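Local coordinates for thioredoxin reductase (Streptococcus pyogenes, PDB 5UWY), which probably uses NADPH, through its bound FAD and a redox-active cysteine pair, to reduce the disulfide of thioredoxin, at residues Ile85-Gly89 with Asp90-Val94; Gly298-His301 with Tyr302-Phe306. One frame throughout, in Å; residues are numbered along the deposited sequence.

Contact 1 (Ile85-Gly89 with Asp90-Val94); sequences IENFG and DYKCV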
loop_
_atom_site.group_PDB
_atom_site.type_symbol
_atom_site.label_atom_id
_atom_site.label_comp_id
_atom_site.label_asym_id
_atom_site.label_seq_id
_atom_site.Cartn_x
_atom_site.Cartn_y
_atom_site.Cartn_z
ATOM N N ILE A 85 -23.556 -5.430 11.604
ATOM C CA ILE A 85 -23.717 -4.907 10.247
ATOM C C ILE A 85 -24.557 -5.920 9.483
ATOM O O ILE A 85 -24.143 -7.073 9.330
ATOM C CB ILE A 85 -22.368 -4.686 9.536
ATOM C CG1 ILE A 85 -21.614 -3.502 10.136
ATOM C CG2 ILE A 85 -22.570 -4.485 8.037
ATOM C CD1 ILE A 85 -20.109 -3.586 9.952
ATOM N N GLU A 86 -25.734 -5.514 9.020
ATOM C CA GLU A 86 -26.595 -6.451 8.311
ATOM C C GLU A 86 -26.808 -6.017 6.869
ATOM O O GLU A 86 -26.828 -4.825 6.550
ATOM C CB GLU A 86 -27.947 -6.632 9.005
ATOM C CG GLU A 86 -27.917 -7.753 10.014
ATOM C CD GLU A 86 -27.167 -8.972 9.490
ATOM O OE1 GLU A 86 -27.503 -9.476 8.401
ATOM O OE2 GLU A 86 -26.197 -9.388 10.154
ATOM N N ASN A 87 -26.969 -7.012 6.005
ATOM C CA ASN A 87 -27.024 -6.821 4.565
ATOM C C ASN A 87 -28.467 -6.904 4.081
ATOM O O ASN A 87 -29.248 -7.739 4.552
ATOM C CB ASN A 87 -26.163 -7.874 3.857
ATOM C CG ASN A 87 -26.252 -7.787 2.353
ATOM O OD1 ASN A 87 -26.422 -6.704 1.793
ATOM N ND2 ASN A 87 -26.129 -8.929 1.686
ATOM N N PHE A 88 -28.819 -6.025 3.139
ATOM C CA PHE A 88 -30.144 -6.030 2.528
ATOM C C PHE A 88 -30.055 -5.975 1.006
ATOM O O PHE A 88 -31.011 -5.550 0.350
ATOM C CB PHE A 88 -30.996 -4.862 3.039
ATOM C CG PHE A 88 -31.221 -4.867 4.524
ATOM C CD1 PHE A 88 -32.210 -5.654 5.092
ATOM C CD2 PHE A 88 -30.448 -4.072 5.353
ATOM C CE1 PHE A 88 -32.421 -5.652 6.463
ATOM C CE2 PHE A 88 -30.652 -4.065 6.721
ATOM C CZ PHE A 88 -31.638 -4.855 7.277
ATOM N N GLY A 89 -28.923 -6.382 0.434
ATOM C CA GLY A 89 -28.742 -6.327 -1.003
ATOM C C GLY A 89 -28.390 -4.944 -1.505
ATOM O O GLY A 89 -27.214 -4.569 -1.538
ATOM N N ASP A 90 -29.404 -4.171 -1.899
ATOM C CA ASP A 90 -29.178 -2.809 -2.366
ATOM C C ASP A 90 -28.691 -1.876 -1.264
ATOM O O ASP A 90 -28.249 -0.765 -1.575
ATOM C CB ASP A 90 -30.462 -2.242 -2.979
ATOM C CG ASP A 90 -30.861 -2.951 -4.257
ATOM O OD1 ASP A 90 -30.091 -2.895 -5.236
ATOM O OD2 ASP A 90 -31.950 -3.562 -4.280
ATOM N N TYR A 91 -28.768 -2.281 0.003
ATOM C CA TYR A 91 -28.342 -1.407 1.085
ATOM C C TYR A 91 -27.959 -2.236 2.296
ATOM O O TYR A 91 -28.311 -3.411 2.399
ATOM C CB TYR A 91 -29.429 -0.380 1.434
ATOM C CG TYR A 91 -30.664 -0.869 2.176
ATOM C CD1 TYR A 91 -31.634 -1.642 1.545
ATOM C CD2 TYR A 91 -30.847 -0.575 3.526
ATOM C CE1 TYR A 91 -32.774 -2.093 2.245
ATOM C CE2 TYR A 91 -31.965 -1.029 4.229
ATOM C CZ TYR A 91 -32.928 -1.788 3.593
ATOM O OH TYR A 91 -34.031 -2.220 4.329
ATOM N N LYS A 92 -27.194 -1.614 3.191
ATOM C CA LYS A 92 -26.720 -2.262 4.405
ATOM C C LYS A 92 -26.922 -1.341 5.600
ATOM O O LYS A 92 -26.913 -0.113 5.468
ATOM C CB LYS A 92 -25.231 -2.658 4.309
ATOM C CG LYS A 92 -24.899 -3.576 3.142
ATOM C CD LYS A 92 -24.240 -2.820 2.000
ATOM C CE LYS A 92 -23.946 -3.732 0.814
ATOM N NZ LYS A 92 -24.970 -4.801 0.646
ATOM N N CYS A 93 -27.098 -1.949 6.771
ATOM C CA CYS A 93 -27.292 -1.227 8.020
ATOM C C CYS A 93 -26.123 -1.495 8.957
ATOM O O CYS A 93 -25.581 -2.605 8.988
ATOM C CB CYS A 93 -28.608 -1.633 8.696
ATOM S SG CYS A 93 -28.906 -0.832 10.289
ATOM N N VAL A 94 -25.742 -0.471 9.717
ATOM C CA VAL A 94 -24.661 -0.543 10.690
ATOM C C VAL A 94 -25.212 -0.009 12.004
ATOM O O VAL A 94 -25.652 1.144 12.069
ATOM C CB VAL A 94 -23.438 0.278 10.249
ATOM C CG1 VAL A 94 -22.439 0.411 11.390
ATOM C CG2 VAL A 94 -22.791 -0.346 9.021
#
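Ile-85 and Val-94 lie side by side on the face of the hairpin that also carries Asn-87 and Lys-92, with Ile-85 CG1 3.5 Å from Val-94 CG2. Both side chains also pack on Ile-10 of strand 5-10. On the side of Cys-93, beyond the strand ends, the rings of Phe-88 and Tyr-91 form an offset stack, planes 14° and centroids 4.7 Å apart. Phe-88 CB sits over the Tyr-91 ring in a CH-pi contact, and Tyr-91 OH lies above the rim of the Phe-88 ring. The CG of Tyr-91 stands between its backbone N and carbonyl carbon (chi1 73°), which brings the ring back against Phe-88.

Glu-86 and Cys-93 are a hydrogen-bonded pair, each amide giving to the other's carbonyl. Phe-88 N bonds to Tyr-91 O at 2.8 Å and closes the turn.

The polar edge is built on Asn-87 OD1. It accepts from Gly-89 N at 2.9 Å and from Lys-92 NZ at 2.7 Å. The two donors come from opposite faces of the amide plane, which should limit its rotation. The Lys-92 chain bends at chi2 and chi4, and NZ also reaches Gly-89 O at 3.1 Å. This antiparallel beta hairpin, with an Asx turn at Asn-87, belongs to the three-stranded sheet that lies in sequence between parallel strands 76-79 and 105-108, as in FAD domains of this family.

Contact 2 (Gly298-His301 with Tyr302-Phe306); sequences GVYH and YLESF
Tyr-302 N gives a nearly straight hydrogen bond to Gly-298 O, at 3.0 Å with an N-H...O angle of 175°. Four successive i to i+4 backbone bonds join the two segments, this one the earliest. Leu-303 N bonds to Val-299 O and Glu-304 N to Tyr-300 O. The fourth, Ser-305 N to His-301 O at 3.0 Å, comes from the first residue to leave helical geometry.

A side chain adds to this end. Ser-305 OG makes a weak bond of 3.3 Å to His-301 O, so that carbonyl receives both the amide and the hydroxyl of one residue. The same OG lies over one face of the His-301 imidazole, 4.0 Å from NE2.

Tyr-300 and Glu-304 meet one turn apart. The Glu-304 chain runs extended beyond CG, with CG anti to the backbone N (chi1 178°), and this carries the carboxylate obliquely across to the CE2 and OH side of the phenol. OE1 lies 3.2 Å from Tyr-300 CE2 and 3.1 Å from Tyr-300 OH. The ring and carboxylate planes are 48° apart, and Glu-304 CB stands over the rim of the ring.

One apolar contact joins the segments: Val-299 CG1 and Leu-303 CD1 are 4.0 Å apart, their side chains pointing the same way.

Val-299 and Leu-303 pack helix 285-304 against strand 5-10, and Val-299 and Tyr-302 also pack on strand 105-108. Tyr-300 meets Tyr-161 of the second subunit edge-to-face, while Glu-304 packs on Ile-160 of that subunit.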
loop_
_atom_site.group_PDB
_atom_site.type_symbol
_atom_site.label_atom_id
_atom_site.label_comp_id
_atom_site.label_asym_id
_atom_site.label_seq_id
_atom_site.Cartn_x
_atom_site.Cartn_y
_atom_site.Cartn_z
ATOM N N GLY A 298 -12.611 1.316 -5.275
ATOM C CA GLY A 298 -13.550 0.322 -5.767
ATOM C C GLY A 298 -14.993 0.641 -5.434
ATOM O O GLY A 298 -15.911 0.185 -6.127
ATOM N N VAL A 299 -15.216 1.418 -4.370
ATOM C CA VAL A 299 -16.574 1.841 -4.031
ATOM C C VAL A 299 -17.232 2.532 -5.219
ATOM O O VAL A 299 -18.387 2.246 -5.564
ATOM C CB VAL A 299 -16.560 2.748 -2.789
ATOM C CG1 VAL A 299 -17.886 3.469 -2.662
ATOM C CG2 VAL A 299 -16.288 1.928 -1.549
ATOM N N TYR A 300 -16.503 3.444 -5.872
ATOM C CA TYR A 300 -17.078 4.154 -7.010
ATOM C C TYR A 300 -17.486 3.194 -8.118
ATOM O O TYR A 300 -18.551 3.353 -8.721
ATOM C CB TYR A 300 -16.104 5.191 -7.563
ATOM C CG TYR A 300 -16.542 5.701 -8.919
ATOM C CD1 TYR A 300 -17.607 6.587 -9.033
ATOM C CD2 TYR A 300 -15.922 5.269 -10.087
ATOM C CE1 TYR A 300 -18.030 7.043 -10.264
ATOM C CE2 TYR A 300 -16.341 5.720 -11.324
ATOM C CZ TYR A 300 -17.395 6.609 -11.407
ATOM O OH TYR A 300 -17.821 7.065 -12.632
ATOM N N HIS A 301 -16.644 2.202 -8.416
ATOM C CA HIS A 301 -16.966 1.254 -9.479
ATOM C C HIS A 301 -18.217 0.454 -9.135
ATOM O O HIS A 301 -19.134 0.318 -9.960
ATOM C CB HIS A 301 -15.776 0.325 -9.728
ATOM C CG HIS A 301 -15.875 -0.461 -11.000
ATOM N ND1 HIS A 301 -15.811 -1.838 -11.030
ATOM C CD2 HIS A 301 -16.030 -0.064 -12.284
ATOM C CE1 HIS A 301 -15.922 -2.254 -12.279
ATOM N NE2 HIS A 301 -16.057 -1.197 -13.060
ATOM N N TYR A 302 -18.277 -0.071 -7.906
ATOM C CA TYR A 302 -19.458 -0.817 -7.480
ATOM C C TYR A 302 -20.719 0.038 -7.577
ATOM O O TYR A 302 -21.767 -0.442 -8.022
ATOM C CB TYR A 302 -19.268 -1.339 -6.054
ATOM C CG TYR A 302 -20.456 -2.112 -5.518
ATOM C CD1 TYR A 302 -20.639 -3.452 -5.838
ATOM C CD2 TYR A 302 -21.394 -1.502 -4.692
ATOM C CE1 TYR A 302 -21.724 -4.162 -5.352
ATOM C CE2 TYR A 302 -22.481 -2.203 -4.202
ATOM C CZ TYR A 302 -22.641 -3.533 -4.534
ATOM O OH TYR A 302 -23.721 -4.237 -4.049
ATOM N N LEU A 303 -20.633 1.311 -7.178
ATOM C CA LEU A 303 -21.805 2.179 -7.247
ATOM C C LEU A 303 -22.190 2.487 -8.688
ATOM O O LEU A 303 -23.378 2.532 -9.023
ATOM C CB LEU A 303 -21.554 3.477 -6.478
ATOM C CG LEU A 303 -21.488 3.386 -4.954
ATOM C CD1 LEU A 303 -21.236 4.758 -4.346
ATOM C CD2 LEU A 303 -22.764 2.769 -4.402
ATOM N N GLU A 304 -21.199 2.707 -9.556
ATOM C CA GLU A 304 -21.492 3.059 -10.940
ATOM C C GLU A 304 -22.164 1.906 -11.670
ATOM O O GLU A 304 -23.132 2.115 -12.411
ATOM C CB GLU A 304 -20.214 3.474 -11.670
ATOM C CG GLU A 304 -20.433 3.801 -13.142
ATOM C CD GLU A 304 -19.150 3.781 -13.951
ATOM O OE1 GLU A 304 -18.070 4.016 -13.368
ATOM O OE2 GLU A 304 -19.221 3.527 -15.172
ATOM N N SER A 305 -21.685 0.678 -11.462
ATOM C CA SER A 305 -22.298 -0.463 -12.136
ATOM C C SER A 305 -23.641 -0.833 -11.510
ATOM O O SER A 305 -23.938 -2.017 -11.321
ATOM C CB SER A 305 -21.351 -1.665 -12.120
ATOM O OG SER A 305 -20.073 -1.313 -12.623
ATOM N N PHE A 306 -24.463 0.168 -11.198
ATOM C CA PHE A 306 -25.761 -0.054 -10.565
ATOM C C PHE A 306 -26.876 0.636 -11.345
ATOM O O PHE A 306 -27.153 1.819 -11.139
ATOM C CB PHE A 306 -25.744 0.450 -9.119
ATOM C CG PHE A 306 -25.754 -0.646 -8.093
ATOM C CD1 PHE A 306 -24.712 -1.556 -8.025
ATOM C CD2 PHE A 306 -26.796 -0.758 -7.187
ATOM C CE1 PHE A 306 -24.714 -2.563 -7.081
ATOM C CE2 PHE A 306 -26.803 -1.762 -6.240
ATOM C CZ PHE A 306 -25.762 -2.666 -6.187
#

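In the fold
Contact 1 and contact 2 lie on the same side of the chain's centre, about 16 Å apart between their own centres. Contact 1 comes first in sequence and is a hairpin; contact 2 is the end of helix 285-304. They touch where Asp-90 OD1 packs against Phe-306 CE2 at 3.6 Å. Pro-269 is a second bridge: Tyr-302 packs on it, and its carbonyl takes a weak hydrogen bond from Lys-92 NZ. Both contacts also rest on strand 5-10. Contact 1 lies near the flavin cofactor, the side chain of Val-94 being about 8 Å from bound FAD. Contact 2 instead reaches the second subunit, which does not touch contact 1.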